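Non-heme chloroperoxidase CPO-A1 (Streptomyces aureofaciens, PDB 1A8Q) catalyses cofactor-free, peroxide-dependent halogenation, brominating and probably also chlorinating organic substrates, and may take part in 7-chlorotetracycline biosynthesis. Local coordinates at residues V23-W28 / G98-Y103; A92-G97 / S250-A255; V116-I121 / E262-D267; G161-N166 / D178-M183; V217-G220 / V225-I228. All blocks are in the same frame, centred on the assembly; numbering follows the deposited sequence.

Interaction 1. Residues V23-W28 / G98-Y103; sequences VFIHGW and GELARY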
# COMPACT_ATOMS: atom_id res chain seq x y z
N VAL A 23 6.16 8.45 5.97
CA VAL A 23 5.76 7.15 6.54
C VAL A 23 5.17 6.33 5.41
O VAL A 23 4.20 6.72 4.74
CB VAL A 23 4.75 7.32 7.68
CG1 VAL A 23 4.18 5.97 8.13
CG2 VAL A 23 5.37 8.05 8.88
N PHE A 24 5.74 5.15 5.19
CA PHE A 24 5.37 4.30 4.07
C PHE A 24 4.47 3.16 4.54
O PHE A 24 4.76 2.58 5.60
CB PHE A 24 6.63 3.69 3.42
CG PHE A 24 7.49 4.70 2.69
CD1 PHE A 24 8.46 5.37 3.41
CD2 PHE A 24 7.29 4.90 1.34
CE1 PHE A 24 9.26 6.31 2.72
CE2 PHE A 24 8.10 5.83 0.65
CZ PHE A 24 9.08 6.50 1.38
N ILE A 25 3.42 2.91 3.75
CA ILE A 25 2.37 1.96 4.17
C ILE A 25 2.24 0.91 3.10
O ILE A 25 1.84 1.11 1.95
CB ILE A 25 1.00 2.72 4.27
CG1 ILE A 25 1.11 3.88 5.27
CG2 ILE A 25 -0.10 1.75 4.75
CD1 ILE A 25 -0.10 4.82 5.18
N HIS A 26 2.71 -0.34 3.41
CA HIS A 26 2.84 -1.35 2.40
C HIS A 26 1.56 -2.08 1.97
O HIS A 26 0.57 -1.93 2.67
CB HIS A 26 3.84 -2.47 2.88
CG HIS A 26 3.32 -3.31 4.02
ND1 HIS A 26 2.55 -4.42 3.82
CD2 HIS A 26 3.50 -3.15 5.38
CE1 HIS A 26 2.26 -4.93 5.01
NE2 HIS A 26 2.80 -4.21 5.95
N GLY A 27 1.67 -2.83 0.88
CA GLY A 27 0.47 -3.56 0.39
C GLY A 27 0.49 -5.05 0.79
O GLY A 27 1.38 -5.51 1.48
N TRP A 28 -0.52 -5.76 0.29
CA TRP A 28 -0.63 -7.20 0.56
C TRP A 28 0.15 -7.93 -0.48
O TRP A 28 0.11 -7.59 -1.68
CB TRP A 28 -2.14 -7.49 0.38
CG TRP A 28 -2.67 -8.90 0.46
CD1 TRP A 28 -3.16 -9.52 1.55
CD2 TRP A 28 -2.81 -9.82 -0.63
NE1 TRP A 28 -3.59 -10.78 1.25
CE2 TRP A 28 -3.39 -10.99 -0.09
CE3 TRP A 28 -2.53 -9.80 -1.99
CZ2 TRP A 28 -3.70 -12.12 -0.85
CZ3 TRP A 28 -2.82 -10.91 -2.77
CH2 TRP A 28 -3.40 -12.06 -2.18
N GLY A 98 -6.02 1.96 1.49
CA GLY A 98 -7.19 1.95 2.34
C GLY A 98 -6.85 2.30 3.76
O GLY A 98 -7.62 2.89 4.52
N GLU A 99 -5.67 1.84 4.29
CA GLU A 99 -5.21 2.26 5.61
C GLU A 99 -5.01 3.77 5.68
O GLU A 99 -5.38 4.41 6.68
CB GLU A 99 -3.89 1.50 5.95
CG GLU A 99 -3.27 1.89 7.30
CD GLU A 99 -2.05 1.01 7.64
OE1 GLU A 99 -2.13 -0.20 7.36
OE2 GLU A 99 -1.09 1.57 8.15
N LEU A 100 -4.45 4.34 4.63
CA LEU A 100 -4.20 5.80 4.55
C LEU A 100 -5.56 6.53 4.52
O LEU A 100 -5.76 7.37 5.37
CB LEU A 100 -3.41 6.09 3.29
CG LEU A 100 -2.72 7.47 3.23
CD1 LEU A 100 -1.75 7.51 2.03
CD2 LEU A 100 -3.75 8.56 3.02
N ALA A 101 -6.43 6.06 3.65
CA ALA A 101 -7.76 6.73 3.56
C ALA A 101 -8.54 6.64 4.84
O ALA A 101 -9.15 7.62 5.34
CB ALA A 101 -8.50 6.09 2.40
N ARG A 102 -8.59 5.47 5.48
CA ARG A 102 -9.36 5.33 6.71
C ARG A 102 -8.71 6.05 7.86
O ARG A 102 -9.39 6.54 8.74
CB ARG A 102 -9.65 3.83 6.98
CG ARG A 102 -10.46 3.61 8.25
CD ARG A 102 -11.87 4.19 8.17
NE ARG A 102 -12.48 3.95 6.89
CZ ARG A 102 -13.15 2.84 6.57
NH1 ARG A 102 -13.29 1.89 7.48
NH2 ARG A 102 -13.67 2.74 5.34
N TYR A 103 -7.36 6.20 7.90
CA TYR A 103 -6.71 7.06 8.87
C TYR A 103 -7.20 8.52 8.72
O TYR A 103 -7.53 9.10 9.77
CB TYR A 103 -5.15 6.98 8.69
CG TYR A 103 -4.48 7.93 9.66
CD1 TYR A 103 -4.22 7.65 10.99
CD2 TYR A 103 -4.13 9.19 9.16
CE1 TYR A 103 -3.63 8.60 11.82
CE2 TYR A 103 -3.54 10.14 9.97
CZ TYR A 103 -3.30 9.84 11.28
OH TYR A 103 -2.72 10.80 12.07
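Strand 21-25 of the central sheet meets helix 96-107, the helix that follows the catalytic-serine turn, where Ile25 reaches Glu99 and Leu100. The two branches of Ile25 divide the work. CG2, anti to its own backbone N because chi1 is -58°, rests against the carboxylate end of Glu99, 3.5 Å from Glu99 OE2. The delta carbon goes to the next helix residue: Ile25 CD1 lies 4.0 Å from Leu100 CB, and the two side chains cross at about a right angle. With CG anti to the backbone N (chi1 178°) and the chain extended beyond it, Glu99 carries its carboxylate to the Ile25 methyl, its aliphatic stem passing obliquely by, with Glu99 CB 4.0 Å from Ile25 CG2. No hydrogen bond joins the two segments. The buried carboxylate finds its polar partners elsewhere in the core: OE1 forms a salt bridge with Arg54, and OE2 a hydrogen bond with His52. Arg54 also bonds the backbone O of His26, so the charge network borders the turn that leaves the strand. Leu100 continues onto Leu90 and Ala92 of the neighbouring strand. Such packing of the nucleophile helix over the central parallel strands belongs to the alpha/beta hydrolase fold.

Interaction 2. Residues A92-G97 / S250-A255; sequences AHSMGG and SSHGIA
The catalytic residue His252 is met twice by its neighbour His93, once at its backbone and once at its ring. His93 NE2 donates to His252 O at 2.8 Å with an N-H...O angle of 147°, almost head-on to the carbonyl, with His252 O 22° out of the plane of the His93 ring. The same nitrogen also hangs over one face of the His252 ring, 3.5 Å above the plane and displaced toward the rim; the two ring planes are inclined to each other at an intermediate angle. The hydrogen bond within the triad lies at the ring edge of His252, in its plane: Ser94 OG and His252 NE2 are 2.7 Å apart, and either could supply the proton. Ser94 OG stands anti to its backbone N (chi1 -159°), which carries the hydroxyl to that edge, while Ser94 CB lies 3.5 Å above the centre of the His93 ring. At the other end of the imidazole, ND1 bonds Asp223 OD2 and completes the charge relay. The loop of His252 is braced by an ST turn in which Gly253 N bonds Ser251 OG at 3.0 Å. Ser94 itself has positive phi and sits in a type II' turn from His93 to Gly96, between strand and helix. That tight strand-turn-helix is the nucleophile elbow of the alpha/beta hydrolases, here assembled with Asp223 and His252 into the catalytic triad.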
# COMPACT_ATOMS: atom_id res chain seq x y z
N ALA A 92 1.37 5.35 0.36
CA ALA A 92 0.78 4.01 0.50
C ALA A 92 0.75 3.27 -0.81
O ALA A 92 0.59 3.87 -1.88
CB ALA A 92 -0.66 4.23 1.00
N HIS A 93 0.93 1.94 -0.74
CA HIS A 93 0.78 1.14 -1.98
C HIS A 93 -0.39 0.16 -1.83
O HIS A 93 -0.58 -0.37 -0.74
CB HIS A 93 2.07 0.30 -2.16
CG HIS A 93 1.97 -0.72 -3.25
ND1 HIS A 93 2.16 -2.08 -2.92
CD2 HIS A 93 1.72 -0.68 -4.56
CE1 HIS A 93 2.04 -2.78 -4.03
NE2 HIS A 93 1.77 -1.97 -5.05
N SER A 94 -1.13 -0.02 -2.91
CA SER A 94 -2.17 -1.07 -2.97
C SER A 94 -3.18 -1.00 -1.86
O SER A 94 -3.72 0.08 -1.58
CB SER A 94 -1.35 -2.40 -2.98
OG SER A 94 -2.17 -3.43 -3.51
N MET A 95 -3.44 -2.09 -1.06
CA MET A 95 -4.37 -2.00 0.04
C MET A 95 -3.94 -1.09 1.14
O MET A 95 -4.71 -0.61 1.96
CB MET A 95 -4.78 -3.39 0.61
CG MET A 95 -3.61 -4.01 1.41
SD MET A 95 -4.27 -5.30 2.50
CE MET A 95 -4.73 -4.41 3.95
N GLY A 96 -2.63 -0.69 1.21
CA GLY A 96 -2.13 0.33 2.10
C GLY A 96 -2.86 1.68 1.89
O GLY A 96 -3.00 2.48 2.79
N GLY A 97 -3.33 1.89 0.68
CA GLY A 97 -4.13 3.11 0.36
C GLY A 97 -5.44 3.12 1.13
O GLY A 97 -5.89 4.21 1.49
N SER A 250 3.22 0.26 -16.82
CA SER A 250 3.76 -0.18 -15.53
C SER A 250 2.81 -1.16 -14.82
O SER A 250 1.60 -1.04 -14.92
CB SER A 250 4.03 0.99 -14.60
OG SER A 250 5.22 1.64 -15.08
N SER A 251 3.43 -2.04 -14.04
CA SER A 251 2.64 -3.02 -13.29
C SER A 251 2.21 -2.53 -11.92
O SER A 251 2.31 -1.38 -11.51
CB SER A 251 3.58 -4.23 -13.08
OG SER A 251 4.61 -3.96 -12.14
N HIS A 252 1.71 -3.47 -11.11
CA HIS A 252 1.30 -3.22 -9.76
C HIS A 252 2.53 -3.09 -8.85
O HIS A 252 2.42 -2.54 -7.75
CB HIS A 252 0.45 -4.41 -9.23
CG HIS A 252 -0.22 -4.11 -7.92
ND1 HIS A 252 -1.07 -3.02 -7.81
CD2 HIS A 252 -0.23 -4.68 -6.71
CE1 HIS A 252 -1.51 -2.91 -6.58
NE2 HIS A 252 -1.06 -3.94 -5.88
N GLY A 253 3.70 -3.53 -9.29
CA GLY A 253 4.89 -3.53 -8.45
C GLY A 253 5.92 -2.44 -8.81
O GLY A 253 7.12 -2.66 -8.59
N ILE A 254 5.44 -1.24 -9.12
CA ILE A 254 6.31 -0.12 -9.49
C ILE A 254 7.43 0.16 -8.52
O ILE A 254 8.58 0.42 -8.97
CB ILE A 254 5.42 1.14 -9.64
CG1 ILE A 254 4.58 1.09 -10.92
CG2 ILE A 254 6.25 2.42 -9.60
CD1 ILE A 254 3.38 2.04 -10.80
N ALA A 255 7.24 0.06 -7.19
CA ALA A 255 8.27 0.45 -6.24
C ALA A 255 9.46 -0.52 -6.23
O ALA A 255 10.52 -0.13 -5.71
CB ALA A 255 7.69 0.50 -4.83

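Interaction 3. Residues V116-I121 / E262-D267; sequences VLLSAI and EKFNRD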
# COMPACT_ATOMS: atom_id res chain seq x y z
N VAL A 116 0.45 10.26 -0.69
CA VAL A 116 0.73 9.70 -2.01
C VAL A 116 0.01 8.35 -2.07
O VAL A 116 0.23 7.54 -1.16
CB VAL A 116 2.23 9.42 -2.23
CG1 VAL A 116 2.47 8.78 -3.58
CG2 VAL A 116 3.02 10.75 -2.11
N LEU A 117 -0.75 8.11 -3.12
CA LEU A 117 -1.47 6.84 -3.28
C LEU A 117 -0.87 6.17 -4.49
O LEU A 117 -1.08 6.58 -5.62
CB LEU A 117 -2.97 7.12 -3.51
CG LEU A 117 -3.78 7.60 -2.30
CD1 LEU A 117 -5.21 7.85 -2.83
CD2 LEU A 117 -3.90 6.59 -1.17
N LEU A 118 -0.06 5.12 -4.27
CA LEU A 118 0.56 4.41 -5.40
C LEU A 118 -0.18 3.12 -5.67
O LEU A 118 -0.24 2.24 -4.78
CB LEU A 118 2.02 4.06 -4.94
CG LEU A 118 2.80 3.19 -5.94
CD1 LEU A 118 3.06 3.87 -7.27
CD2 LEU A 118 4.18 2.80 -5.35
N SER A 119 -0.76 3.00 -6.85
CA SER A 119 -1.47 1.78 -7.30
C SER A 119 -2.41 1.33 -6.21
O SER A 119 -2.42 0.13 -5.85
CB SER A 119 -0.44 0.68 -7.60
OG SER A 119 0.62 1.21 -8.45
N ALA A 120 -3.24 2.24 -5.69
CA ALA A 120 -4.01 2.01 -4.50
C ALA A 120 -5.47 1.65 -4.77
O ALA A 120 -6.02 2.07 -5.79
CB ALA A 120 -3.94 3.26 -3.62
N ILE A 121 -6.06 0.96 -3.82
CA ILE A 121 -7.43 0.49 -3.96
C ILE A 121 -8.55 1.52 -3.93
O ILE A 121 -9.61 1.15 -4.49
CB ILE A 121 -7.73 -0.61 -2.92
CG1 ILE A 121 -7.69 -0.09 -1.49
CG2 ILE A 121 -6.78 -1.81 -3.14
CD1 ILE A 121 -8.13 -1.13 -0.46
N GLU A 262 12.99 3.80 -10.13
CA GLU A 262 13.70 5.08 -10.15
C GLU A 262 12.78 6.24 -10.63
O GLU A 262 12.95 7.36 -10.12
CB GLU A 262 14.90 5.01 -11.07
CG GLU A 262 15.97 4.08 -10.51
CD GLU A 262 15.78 2.61 -10.75
OE1 GLU A 262 14.92 2.11 -11.50
OE2 GLU A 262 16.55 1.79 -10.18
N LYS A 263 11.87 5.89 -11.52
CA LYS A 263 10.89 6.90 -11.97
C LYS A 263 10.04 7.32 -10.80
O LYS A 263 9.78 8.52 -10.57
CB LYS A 263 10.12 6.34 -13.16
CG LYS A 263 9.04 7.24 -13.75
CD LYS A 263 8.19 6.38 -14.70
CE LYS A 263 7.13 7.25 -15.36
NZ LYS A 263 6.68 6.53 -16.61
N PHE A 264 9.53 6.34 -9.99
CA PHE A 264 8.71 6.69 -8.85
C PHE A 264 9.51 7.47 -7.83
O PHE A 264 9.04 8.44 -7.24
CB PHE A 264 8.11 5.41 -8.16
CG PHE A 264 7.27 5.75 -6.96
CD1 PHE A 264 6.04 6.42 -7.12
CD2 PHE A 264 7.67 5.41 -5.69
CE1 PHE A 264 5.32 6.77 -6.00
CE2 PHE A 264 6.90 5.70 -4.58
CZ PHE A 264 5.71 6.39 -4.74
N ASN A 265 10.77 7.07 -7.55
CA ASN A 265 11.54 7.80 -6.56
C ASN A 265 11.68 9.29 -7.00
O ASN A 265 11.61 10.16 -6.13
CB ASN A 265 12.93 7.16 -6.46
CG ASN A 265 12.95 5.82 -5.72
OD1 ASN A 265 11.91 5.45 -5.18
ND2 ASN A 265 14.13 5.19 -5.71
N ARG A 266 11.90 9.49 -8.27
CA ARG A 266 12.06 10.87 -8.81
C ARG A 266 10.77 11.67 -8.61
O ARG A 266 10.78 12.78 -8.05
CB ARG A 266 12.39 10.75 -10.28
CG ARG A 266 12.94 11.96 -11.02
CD ARG A 266 13.94 11.43 -12.07
NE ARG A 266 15.12 12.28 -12.20
CZ ARG A 266 15.56 12.77 -13.36
NH1 ARG A 266 14.96 12.50 -14.52
NH2 ARG A 266 16.63 13.55 -13.38
N ASP A 267 9.63 11.06 -8.91
CA ASP A 267 8.34 11.73 -8.72
C ASP A 267 8.04 12.02 -7.26
O ASP A 267 7.43 13.01 -6.89
CB ASP A 267 7.17 10.97 -9.35
CG ASP A 267 7.15 11.11 -10.85
OD1 ASP A 267 7.71 12.14 -11.37
OD2 ASP A 267 6.64 10.26 -11.59
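Leu118 N probably hydrogen-bonds Ala92 O, which fixes strand 112-118 beside strand 88-93 while the side chain of Leu118 reaches across to Phe264 on helix 260-272. The contact with the helix is wholly apolar. Leu118 puts both of its methyls on the aromatic ring: CD2 stands over one face, 4.0 Å from the centroid of the Phe264 ring and 13° from its normal, a CH-pi contact displaced slightly toward the rim. The other methyl lies over the same face but beyond the rim, Leu118 CD1 being 3.9 Å from Phe264 CE1. Val116, two residues back on the same side of the strand, meets the far end of the ring near its plane, with CG1 4.2 Å from Phe264 CZ. Phe264 is directed straight from the helix to the strand by a chi1 of 179°, and the ring and Leu118 arrive from opposite directions. Around them the apolar layer goes on: Val116 also touches Leu268 and Phe271 one and two turns along the helix, and Ile254 of the loop carrying the catalytic histidine packs on Phe264. Nearer the surface Asp267 is held by a salt bridge to Lys245 of strand 243-247. A C-terminal helix laid against the central strands, on the sheet face opposite helix 96-107, is the closing element of the alpha/beta hydrolase fold.

Interaction 4. Residues G161-N166 / D178-M183; sequences GFFSAN and DAFWYM
Phe180 leads from helix 174-184 into the end of helix 137-162 and meets two successive phenylalanines. At the root of the side chain, Phe180 CB lies 4.1 Å from Phe163 CE2, at the edge of that ring and near its plane. Chi1 of 180° then turns the aromatic group away from its own helix and over Phe162. Phe180 CD1 comes within 4.0 Å of Phe162 CD1. The next atom makes the main contact: Phe180 CE1 stands 3.4 Å above the plane of the Phe162 ring, over its centre, so that all six carbons of that ring lie around it. At the tip, Phe180 CZ is 4.0 Å from Phe162 CD2. The arrangement is edge-to-face, with the edge of Phe180 toward the face of Phe162, the centroids 4.7 Å apart and the planes inclined at 56°. Phe162 in turn puts its CD1 over the centre of the Phe163 ring, 3.9 Å above the plane, which joins the three rings into one apolar cluster. Phe162 is also edge-to-face with catalytic His252, so the cluster borders the active site. Just beyond it the helix ends in a Schellman motif, with Ser164 at positive phi and Ala165 N bonded to Glu160 O. Helices inserted between strands 112-118 and 215-220 and packed together above the triad form the cap domain seen in many alpha/beta hydrolases.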
# COMPACT_ATOMS: atom_id res chain seq x y z
N GLY A 161 1.50 -12.06 -12.00
CA GLY A 161 0.54 -10.97 -12.25
C GLY A 161 0.95 -9.69 -11.53
O GLY A 161 0.70 -8.58 -12.02
N PHE A 162 1.48 -9.81 -10.31
CA PHE A 162 1.80 -8.64 -9.51
C PHE A 162 2.79 -7.74 -10.26
O PHE A 162 2.71 -6.52 -10.19
CB PHE A 162 2.42 -9.12 -8.19
CG PHE A 162 2.53 -8.10 -7.09
CD1 PHE A 162 3.67 -7.33 -6.99
CD2 PHE A 162 1.53 -8.02 -6.14
CE1 PHE A 162 3.79 -6.40 -5.95
CE2 PHE A 162 1.66 -7.13 -5.09
CZ PHE A 162 2.78 -6.34 -5.04
N PHE A 163 3.74 -8.33 -10.97
CA PHE A 163 4.77 -7.57 -11.67
C PHE A 163 4.54 -7.53 -13.17
O PHE A 163 5.41 -7.01 -13.89
CB PHE A 163 6.16 -8.26 -11.47
CG PHE A 163 6.66 -8.19 -10.06
CD1 PHE A 163 6.95 -7.01 -9.43
CD2 PHE A 163 6.81 -9.38 -9.32
CE1 PHE A 163 7.40 -6.93 -8.12
CE2 PHE A 163 7.27 -9.32 -8.01
CZ PHE A 163 7.56 -8.11 -7.41
N SER A 164 3.38 -7.98 -13.66
CA SER A 164 3.12 -8.04 -15.10
C SER A 164 4.28 -8.70 -15.81
O SER A 164 4.74 -8.33 -16.90
CB SER A 164 2.89 -6.64 -15.72
OG SER A 164 1.71 -6.11 -15.14
N ALA A 165 4.72 -9.85 -15.26
CA ALA A 165 5.92 -10.51 -15.78
C ALA A 165 5.62 -11.34 -17.01
O ALA A 165 6.51 -12.03 -17.56
CB ALA A 165 6.50 -11.36 -14.64
N ASN A 166 4.38 -11.35 -17.46
CA ASN A 166 3.99 -11.99 -18.69
C ASN A 166 4.25 -11.10 -19.91
O ASN A 166 4.11 -11.58 -21.04
CB ASN A 166 2.50 -12.38 -18.65
CG ASN A 166 1.65 -11.36 -17.91
OD1 ASN A 166 1.72 -10.15 -18.11
ND2 ASN A 166 0.81 -11.86 -17.01
N ASP A 178 11.31 -13.96 -6.24
CA ASP A 178 11.73 -14.66 -5.04
C ASP A 178 11.57 -13.79 -3.80
O ASP A 178 11.21 -14.25 -2.72
CB ASP A 178 13.19 -15.13 -5.14
CG ASP A 178 13.37 -16.24 -6.17
OD1 ASP A 178 12.44 -16.91 -6.63
OD2 ASP A 178 14.51 -16.38 -6.65
N ALA A 179 11.83 -12.48 -3.93
CA ALA A 179 11.66 -11.59 -2.77
C ALA A 179 10.18 -11.41 -2.36
O ALA A 179 9.87 -11.25 -1.17
CB ALA A 179 12.28 -10.24 -3.06
N PHE A 180 9.31 -11.40 -3.38
CA PHE A 180 7.86 -11.36 -3.14
C PHE A 180 7.47 -12.56 -2.26
O PHE A 180 6.79 -12.37 -1.24
CB PHE A 180 7.15 -11.40 -4.51
CG PHE A 180 5.63 -11.36 -4.40
CD1 PHE A 180 4.97 -10.15 -4.40
CD2 PHE A 180 4.92 -12.55 -4.37
CE1 PHE A 180 3.57 -10.15 -4.32
CE2 PHE A 180 3.52 -12.53 -4.30
CZ PHE A 180 2.86 -11.32 -4.28
N TRP A 181 7.89 -13.72 -2.74
CA TRP A 181 7.59 -14.95 -1.95
C TRP A 181 8.16 -14.86 -0.55
O TRP A 181 7.48 -15.19 0.43
CB TRP A 181 8.15 -16.15 -2.71
CG TRP A 181 8.07 -17.46 -1.96
CD1 TRP A 181 7.01 -18.30 -1.86
CD2 TRP A 181 9.14 -18.02 -1.21
NE1 TRP A 181 7.39 -19.40 -1.07
CE2 TRP A 181 8.68 -19.24 -0.69
CE3 TRP A 181 10.46 -17.64 -0.95
CZ2 TRP A 181 9.48 -20.06 0.10
CZ3 TRP A 181 11.26 -18.47 -0.18
CH2 TRP A 181 10.76 -19.67 0.37
N TYR A 182 9.41 -14.43 -0.39
CA TYR A 182 10.06 -14.34 0.92
C TYR A 182 9.31 -13.43 1.87
O TYR A 182 9.13 -13.75 3.06
CB TYR A 182 11.49 -13.77 0.67
CG TYR A 182 12.30 -13.47 1.90
CD1 TYR A 182 12.30 -12.21 2.49
CD2 TYR A 182 13.17 -14.45 2.41
CE1 TYR A 182 13.06 -11.93 3.60
CE2 TYR A 182 13.96 -14.15 3.50
CZ TYR A 182 13.93 -12.90 4.06
OH TYR A 182 14.67 -12.59 5.17
N MET A 183 8.85 -12.24 1.41
CA MET A 183 8.07 -11.37 2.24
C MET A 183 6.70 -12.01 2.58
O MET A 183 6.27 -11.84 3.73
CB MET A 183 7.84 -9.99 1.53
CG MET A 183 9.23 -9.29 1.49
SD MET A 183 8.94 -7.61 0.80
CE MET A 183 9.03 -8.03 -0.92

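Interaction 5. Residues V217-G220 / V225-I228; sequences VVHG and VVPI
One hydrogen bond joins His219, near the end of strand 215-220, to the loop that follows it: His219 NE2 donates to Val226 O at 2.9 Å. The bond is nearly straight, with an N-H...O angle of 166°, and the oxygen lies close to the plane of the imidazole, but the nitrogen stands 41° out of the carbonyl plane and so is not aligned with a lone pair. A CH-pi contact comes next. Ile228 CA sits over one face of the same ring, 4.1 Å from its centroid. Apolar contacts add to these. Val226 CG1 approaches the imidazole at CE1 (3.7 Å to His219 CE1), and Ile228 CB lies 3.7 Å from His219 CD2. With CG1 anti to its backbone N (chi1 -172°), Ile228 runs back alongside the histidine stem, its CG1 being 4.0 Å from His219 CB. Bond, face contact and flanking branches together hold the imidazole in place. The loop is held from within as well: Asp223 OD1 accepts from the backbone N of both Val225 and Val226, and the Val226 side chain touches His252. This geometry is consistent with His219 being a second-shell residue that steadies the loop carrying Asp223. This turn is the acid loop of the alpha/beta hydrolase catalytic triad.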
# COMPACT_ATOMS: atom_id res chain seq x y z
N VAL A 217 -1.58 10.89 -6.84
CA VAL A 217 -2.06 9.54 -7.15
C VAL A 217 -1.23 9.04 -8.31
O VAL A 217 -1.14 9.69 -9.37
CB VAL A 217 -3.56 9.57 -7.52
CG1 VAL A 217 -4.00 8.14 -7.86
CG2 VAL A 217 -4.37 10.12 -6.35
N VAL A 218 -0.46 7.94 -8.15
CA VAL A 218 0.34 7.36 -9.22
C VAL A 218 -0.21 5.97 -9.55
O VAL A 218 -0.52 5.28 -8.58
CB VAL A 218 1.82 7.19 -8.77
CG1 VAL A 218 2.66 6.49 -9.83
CG2 VAL A 218 2.40 8.58 -8.49
N HIS A 219 -0.35 5.58 -10.82
CA HIS A 219 -0.89 4.24 -11.06
C HIS A 219 -0.42 3.79 -12.43
O HIS A 219 -0.37 4.62 -13.36
CB HIS A 219 -2.43 4.34 -11.05
CG HIS A 219 -3.15 3.11 -10.58
ND1 HIS A 219 -3.83 3.10 -9.42
CD2 HIS A 219 -3.26 1.88 -11.13
CE1 HIS A 219 -4.36 1.90 -9.20
NE2 HIS A 219 -4.02 1.15 -10.22
N GLY A 220 -0.07 2.52 -12.54
CA GLY A 220 0.38 2.02 -13.85
C GLY A 220 -0.87 1.66 -14.66
O GLY A 220 -1.82 1.11 -14.10
N VAL A 225 -3.62 -6.16 -11.01
CA VAL A 225 -4.12 -6.47 -9.66
C VAL A 225 -5.18 -5.44 -9.26
O VAL A 225 -6.27 -5.81 -8.77
CB VAL A 225 -2.98 -6.47 -8.63
CG1 VAL A 225 -3.46 -6.80 -7.21
CG2 VAL A 225 -1.89 -7.49 -9.01
N VAL A 226 -4.87 -4.15 -9.43
CA VAL A 226 -5.75 -3.05 -9.04
C VAL A 226 -6.00 -2.22 -10.29
O VAL A 226 -5.15 -1.49 -10.75
CB VAL A 226 -5.10 -2.23 -7.92
CG1 VAL A 226 -5.96 -1.02 -7.51
CG2 VAL A 226 -4.87 -3.10 -6.66
N PRO A 227 -7.17 -2.35 -10.90
CA PRO A 227 -7.41 -1.77 -12.22
C PRO A 227 -7.45 -0.26 -12.19
O PRO A 227 -8.21 0.31 -11.42
CB PRO A 227 -8.74 -2.37 -12.67
CG PRO A 227 -9.41 -2.76 -11.39
CD PRO A 227 -8.28 -3.27 -10.51
N ILE A 228 -6.62 0.35 -13.05
CA ILE A 228 -6.53 1.80 -13.01
C ILE A 228 -7.86 2.50 -13.20
O ILE A 228 -8.09 3.47 -12.48
CB ILE A 228 -5.48 2.30 -14.03
CG1 ILE A 228 -5.23 3.79 -13.86
CG2 ILE A 228 -5.84 1.96 -15.47
CD1 ILE A 228 -4.04 4.28 -14.68

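In the fold
From the N terminus, strand 21-25 enters interaction 1, which closes a loop of about seventy residues onto helix 96-107. Interaction 2 opens at 92-97, before that loop is complete, so the two cross; it closes at 250-255. Interaction 3 starts at 116-121, after interaction 1 has closed, and ends at 262-267, crossing interaction 2. Both long loops enclose interactions 4 and 5, two short closures in series: one within the cap helices, the other joining strand 215-220 to the acid loop. Interactions 1, 2, 3 and 5 share the central sheet, while Phe162 and Val226 bring interactions 4 and 5 against His252, uniting sheet, cap and C-terminal helix around the triad.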